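Local coordinates for pyridoxal kinase (Entamoeba histolytica, PDB 4S1M), which probably catalyses the ATP-dependent, metal-assisted phosphorylation of pyridoxal to pyridoxal 5'-phosphate, at residues T214-T219 / A256-I261; D218-I223 / S243-I248. All coordinates share one frame; numbering follows the deposited sequence.

Contact 1: T214-T219 / A256-I261; sequences TGVGDT and AEINII
Ile258 and Ile260, two residues apart on an irregular segment, each aim a CD1 methyl at Thr219 in the first turns of helix 214-229, a compact case of a loop packing against the first turns of a helix by van der Waals contact, with no hydrogen bond between the two segments. The tight part is built around the threonine hydroxyl. Thr219 OG1 lies 3.9 Å from Ile260 CD1 and 4.0 Å from Ile258 CD1, both isoleucines meeting the threonine tip to tip. With CG1 of Ile258 opposite the backbone N (chi1 -173°) and the chain nearly straight beyond it, CD1 is carried in against the helix turn, 4.3 Å from Val216 CA. The hydroxyl keeps its hydrogen bond within the helix: Thr219 OG1 donates to Gly215 O at 2.7 Å, while Thr219 N reaches the same oxygen from the opposite face of its plane. One carbonyl thus satisfies a polar group placed among methyls. Gly215-Val216-Gly217-Asp218 fits the glycine-rich GXGD signature of the ribokinase fold, and Gly217 binds ADP. Toward the outside the packing slackens at partly exposed Val216, whose CG2 comes no nearer than 4.4 Å to Ile258 CD1. Ile260 is also covered by Phe16 of a loop and by Ile24 and Ile25 of helix 18-28.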
loop_
_atom_site.group_PDB
_atom_site.type_symbol
_atom_site.label_atom_id
_atom_site.label_comp_id
_atom_site.label_asym_id
_atom_site.label_seq_id
_atom_site.Cartn_x
_atom_site.Cartn_y
_atom_site.Cartn_z
ATOM N N THR A 214 -6.964 16.245 -0.408
ATOM C CA THR A 214 -5.649 16.427 0.181
ATOM C C THR A 214 -4.711 15.475 -0.552
ATOM O O THR A 214 -3.507 15.661 -0.597
ATOM C CB THR A 214 -5.637 16.275 1.692
ATOM O OG1 THR A 214 -5.794 14.919 2.051
ATOM C CG2 THR A 214 -6.765 17.022 2.296
ATOM N N GLY A 215 -5.343 14.488 -1.182
ATOM C CA GLY A 215 -4.667 13.573 -2.038
ATOM C C GLY A 215 -4.169 14.221 -3.286
ATOM O O GLY A 215 -3.331 13.674 -3.912
ATOM N N VAL A 216 -4.711 15.387 -3.631
ATOM C CA VAL A 216 -4.139 16.179 -4.716
ATOM C C VAL A 216 -2.702 16.512 -4.466
ATOM O O VAL A 216 -1.826 16.093 -5.237
ATOM C CB VAL A 216 -4.984 17.447 -5.037
ATOM C CG1 VAL A 216 -4.300 18.329 -6.065
ATOM C CG2 VAL A 216 -6.387 17.079 -5.502
ATOM N N GLY A 217 -2.397 17.211 -3.358
ATOM C CA GLY A 217 -1.039 17.531 -3.087
ATOM C C GLY A 217 -0.152 16.337 -2.948
ATOM O O GLY A 217 1.018 16.316 -3.344
ATOM N N ASP A 218 -0.684 15.292 -2.298
ATOM C CA ASP A 218 0.144 14.108 -2.048
ATOM C C ASP A 218 0.518 13.430 -3.367
ATOM O O ASP A 218 1.669 12.995 -3.570
ATOM C CB ASP A 218 -0.581 13.116 -1.115
ATOM C CG ASP A 218 -0.903 13.694 0.227
ATOM O OD1 ASP A 218 -0.304 14.733 0.610
ATOM O OD2 ASP A 218 -1.712 13.093 0.975
ATOM N N THR A 219 -0.422 13.368 -4.279
ATOM C CA THR A 219 -0.187 12.800 -5.621
ATOM C C THR A 219 0.891 13.599 -6.356
ATOM O O THR A 219 1.829 13.037 -6.957
ATOM C CB THR A 219 -1.505 12.724 -6.389
ATOM O OG1 THR A 219 -2.389 11.858 -5.639
ATOM C CG2 THR A 219 -1.355 12.184 -7.798
ATOM N N ALA A 256 -14.851 13.061 -2.993
ATOM C CA ALA A 256 -14.315 12.353 -1.807
ATOM C C ALA A 256 -12.856 11.874 -2.010
ATOM O O ALA A 256 -11.979 12.031 -1.112
ATOM C CB ALA A 256 -15.235 11.209 -1.431
ATOM N N GLU A 257 -12.577 11.340 -3.199
ATOM C CA GLU A 257 -11.244 10.727 -3.466
ATOM C C GLU A 257 -10.810 11.059 -4.892
ATOM O O GLU A 257 -11.640 11.055 -5.811
ATOM C CB GLU A 257 -11.324 9.199 -3.384
ATOM C CG GLU A 257 -11.761 8.670 -2.015
ATOM C CD GLU A 257 -10.728 8.800 -0.912
ATOM O OE1 GLU A 257 -9.537 9.070 -1.140
ATOM O OE2 GLU A 257 -11.211 8.482 0.234
ATOM N N ILE A 258 -9.521 11.254 -5.042
ATOM C CA ILE A 258 -8.922 11.402 -6.383
ATOM C C ILE A 258 -8.985 10.011 -7.056
ATOM O O ILE A 258 -8.812 8.973 -6.416
ATOM C CB ILE A 258 -7.510 12.007 -6.267
ATOM C CG1 ILE A 258 -6.920 12.328 -7.591
ATOM C CG2 ILE A 258 -6.544 11.108 -5.521
ATOM C CD1 ILE A 258 -5.713 13.239 -7.479
ATOM N N ASN A 259 -9.252 9.988 -8.342
ATOM C CA ASN A 259 -9.414 8.742 -9.062
ATOM C C ASN A 259 -8.064 8.140 -9.497
ATOM O O ASN A 259 -7.865 7.882 -10.661
ATOM C CB ASN A 259 -10.297 8.995 -10.228
ATOM C CG ASN A 259 -10.863 7.707 -10.856
ATOM O OD1 ASN A 259 -10.756 6.624 -10.278
ATOM N ND2 ASN A 259 -11.357 7.816 -12.029
ATOM N N ILE A 260 -7.185 7.878 -8.568
ATOM C CA ILE A 260 -5.799 7.526 -8.879
ATOM C C ILE A 260 -5.672 6.042 -9.366
ATOM O O ILE A 260 -4.976 5.769 -10.352
ATOM C CB ILE A 260 -4.851 7.861 -7.724
ATOM C CG1 ILE A 260 -3.437 7.705 -8.153
ATOM C CG2 ILE A 260 -5.109 6.949 -6.541
ATOM C CD1 ILE A 260 -2.464 8.243 -7.125
ATOM N N ILE A 261 -6.502 5.124 -8.834
ATOM C CA ILE A 261 -6.426 3.687 -9.289
ATOM C C ILE A 261 -6.771 3.540 -10.712
ATOM O O ILE A 261 -6.073 2.932 -11.545
ATOM C CB ILE A 261 -7.344 2.728 -8.446
ATOM C CG1 ILE A 261 -6.881 2.743 -7.013
ATOM C CG2 ILE A 261 -7.282 1.315 -9.002
ATOM C CD1 ILE A 261 -5.481 2.197 -6.749
#

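Contact 2: D218-I223 / S243-I248; sequences DTLTYI and STLQTI
Helices 218-223 and 243-248 run roughly antiparallel, their axes approaching to 9.9 Å with 140° between their directions, and the backbones draw nearest at Leu220 and Leu245, where the CA atoms are 6.5 Å apart. Leu245 does most of the joining and illustrates how a branched side chain can serve two neighbours at once. Its CG stands opposite the backbone N (chi1 -174°), which sends the fork across the interface: CD1 lies 3.8 Å from Thr219 CG2, and CD2 lies 4.0 Å from Leu220 CB. The two leucine side chains meet at about a right angle. Next to this fork, Ile248 CD1 touches the same Thr219 methyl head-on at 4.0 Å. These are consecutive helices of the ribokinase-like fold, linked by a short turn, and all the touching residues are buried. Farther along helix 218-223, Ile223 CD1 rests 3.8 Å from Thr244 CG2, the two side chains crossing at a slant; Ile248 CD1 is a looser neighbour at 4.4 Å. The Thr244 hydroxyl is hydrogen-bonded to Arg240 O on its own helix, while CG2 faces Ile223. No hydrogen bond links the two segments. On helix 243-248, Gln246, which binds ADP, has NE2 hydrogen-bonded to Pro207 O, and Thr221 of the partner helix bonds through OG1 to the magnesium ligand Asp111.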
loop_
_atom_site.group_PDB
_atom_site.type_symbol
_atom_site.label_atom_id
_atom_site.label_comp_id
_atom_site.label_asym_id
_atom_site.label_seq_id
_atom_site.Cartn_x
_atom_site.Cartn_y
_atom_site.Cartn_z
ATOM N N ASP A 218 -0.684 15.292 -2.298
ATOM C CA ASP A 218 0.144 14.108 -2.048
ATOM C C ASP A 218 0.518 13.430 -3.367
ATOM O O ASP A 218 1.669 12.995 -3.570
ATOM C CB ASP A 218 -0.581 13.116 -1.115
ATOM C CG ASP A 218 -0.903 13.694 0.227
ATOM O OD1 ASP A 218 -0.304 14.733 0.610
ATOM O OD2 ASP A 218 -1.712 13.093 0.975
ATOM N N THR A 219 -0.422 13.368 -4.279
ATOM C CA THR A 219 -0.187 12.800 -5.621
ATOM C C THR A 219 0.891 13.599 -6.356
ATOM O O THR A 219 1.829 13.037 -6.957
ATOM C CB THR A 219 -1.505 12.724 -6.389
ATOM O OG1 THR A 219 -2.389 11.858 -5.639
ATOM C CG2 THR A 219 -1.355 12.184 -7.798
ATOM N N LEU A 220 0.755 14.915 -6.292
ATOM C CA LEU A 220 1.784 15.795 -6.899
ATOM C C LEU A 220 3.204 15.516 -6.382
ATOM O O LEU A 220 4.146 15.368 -7.159
ATOM C CB LEU A 220 1.379 17.283 -6.694
ATOM C CG LEU A 220 2.302 18.275 -7.404
ATOM C CD1 LEU A 220 2.048 18.208 -8.899
ATOM C CD2 LEU A 220 1.889 19.666 -6.959
ATOM N N THR A 221 3.356 15.414 -5.070
ATOM C CA THR A 221 4.616 15.113 -4.449
ATOM C C THR A 221 5.273 13.881 -4.997
ATOM O O THR A 221 6.440 13.893 -5.385
ATOM C CB THR A 221 4.410 14.978 -2.918
ATOM O OG1 THR A 221 4.193 16.302 -2.408
ATOM C CG2 THR A 221 5.596 14.387 -2.263
ATOM N N TYR A 222 4.496 12.821 -5.139
ATOM C CA TYR A 222 5.124 11.564 -5.576
ATOM C C TYR A 222 5.375 11.487 -7.081
ATOM O O TYR A 222 6.323 10.841 -7.517
ATOM C CB TYR A 222 4.353 10.331 -5.053
ATOM C CG TYR A 222 4.536 10.184 -3.567
ATOM C CD1 TYR A 222 5.727 9.724 -3.015
ATOM C CD2 TYR A 222 3.553 10.588 -2.707
ATOM C CE1 TYR A 222 5.886 9.618 -1.622
ATOM C CE2 TYR A 222 3.746 10.540 -1.291
ATOM C CZ TYR A 222 4.930 10.021 -0.806
ATOM O OH TYR A 222 5.060 9.985 0.572
ATOM N N ILE A 223 4.510 12.086 -7.878
ATOM C CA ILE A 223 4.799 12.126 -9.302
ATOM C C ILE A 223 6.056 12.970 -9.542
ATOM O O ILE A 223 6.918 12.606 -10.338
ATOM C CB ILE A 223 3.631 12.605 -10.149
ATOM C CG1 ILE A 223 2.395 11.660 -9.956
ATOM C CG2 ILE A 223 3.990 12.639 -11.638
ATOM C CD1 ILE A 223 1.132 12.172 -10.596
ATOM N N SER A 243 0.711 18.516 -14.748
ATOM C CA SER A 243 -0.015 18.109 -15.953
ATOM C C SER A 243 -0.756 16.787 -15.765
ATOM O O SER A 243 -1.938 16.682 -16.115
ATOM C CB SER A 243 0.933 18.024 -17.161
ATOM O OG SER A 243 1.371 19.335 -17.485
ATOM N N THR A 244 -0.041 15.805 -15.219
ATOM C CA THR A 244 -0.629 14.516 -14.966
ATOM C C THR A 244 -1.705 14.644 -13.887
ATOM O O THR A 244 -2.787 14.054 -13.961
ATOM C CB THR A 244 0.469 13.512 -14.557
ATOM O OG1 THR A 244 1.271 13.313 -15.727
ATOM C CG2 THR A 244 -0.190 12.162 -14.172
ATOM N N LEU A 245 -1.458 15.461 -12.888
ATOM C CA LEU A 245 -2.435 15.665 -11.864
ATOM C C LEU A 245 -3.686 16.268 -12.476
ATOM O O LEU A 245 -4.776 15.907 -12.105
ATOM C CB LEU A 245 -1.827 16.562 -10.785
ATOM C CG LEU A 245 -2.714 16.739 -9.565
ATOM C CD1 LEU A 245 -3.031 15.482 -8.800
ATOM C CD2 LEU A 245 -2.074 17.826 -8.644
ATOM N N GLN A 246 -3.567 17.221 -13.397
ATOM C CA GLN A 246 -4.776 17.829 -13.964
ATOM C C GLN A 246 -5.603 16.770 -14.770
ATOM O O GLN A 246 -6.842 16.737 -14.731
ATOM C CB GLN A 246 -4.429 19.039 -14.838
ATOM C CG GLN A 246 -4.012 20.272 -14.012
ATOM C CD GLN A 246 -5.150 21.067 -13.384
ATOM O OE1 GLN A 246 -5.329 20.990 -12.182
ATOM N NE2 GLN A 246 -5.888 21.880 -14.183
ATOM N N THR A 247 -4.894 15.877 -15.458
ATOM C CA THR A 247 -5.546 14.771 -16.181
ATOM C C THR A 247 -6.287 13.895 -15.157
ATOM O O THR A 247 -7.442 13.555 -15.378
ATOM C CB THR A 247 -4.501 13.977 -16.934
ATOM O OG1 THR A 247 -3.949 14.834 -17.932
ATOM C CG2 THR A 247 -5.130 12.762 -17.620
ATOM N N ILE A 248 -5.665 13.578 -14.049
ATOM C CA ILE A 248 -6.337 12.806 -12.984
ATOM C C ILE A 248 -7.622 13.483 -12.521
ATOM O O ILE A 248 -8.679 12.820 -12.369
ATOM C CB ILE A 248 -5.428 12.444 -11.810
ATOM C CG1 ILE A 248 -4.245 11.596 -12.282
ATOM C CG2 ILE A 248 -6.206 11.737 -10.729
ATOM C CD1 ILE A 248 -3.153 11.442 -11.259
#

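In the fold
Followed from the N terminus, the chain leaves strand 202-207, enters helix 214-229, turns into helix 234-250 and continues as a loop toward strand 276-278. Contact 2 closes the shorter loop, pairing the two helices; contact 1 closes the longer one, bringing 256-261 back to the start of the first helix. Both start on that helix, sharing Asp218 and Thr219, and the loop of contact 2 lies within that of contact 1, since 243-248 comes before 256-261. They also meet directly: Val216 packs on Leu245, and Ile258 packs on Leu245 and Ile248. Together they join two helices and the following loop beside ADP-binding Gly217 and Gln246.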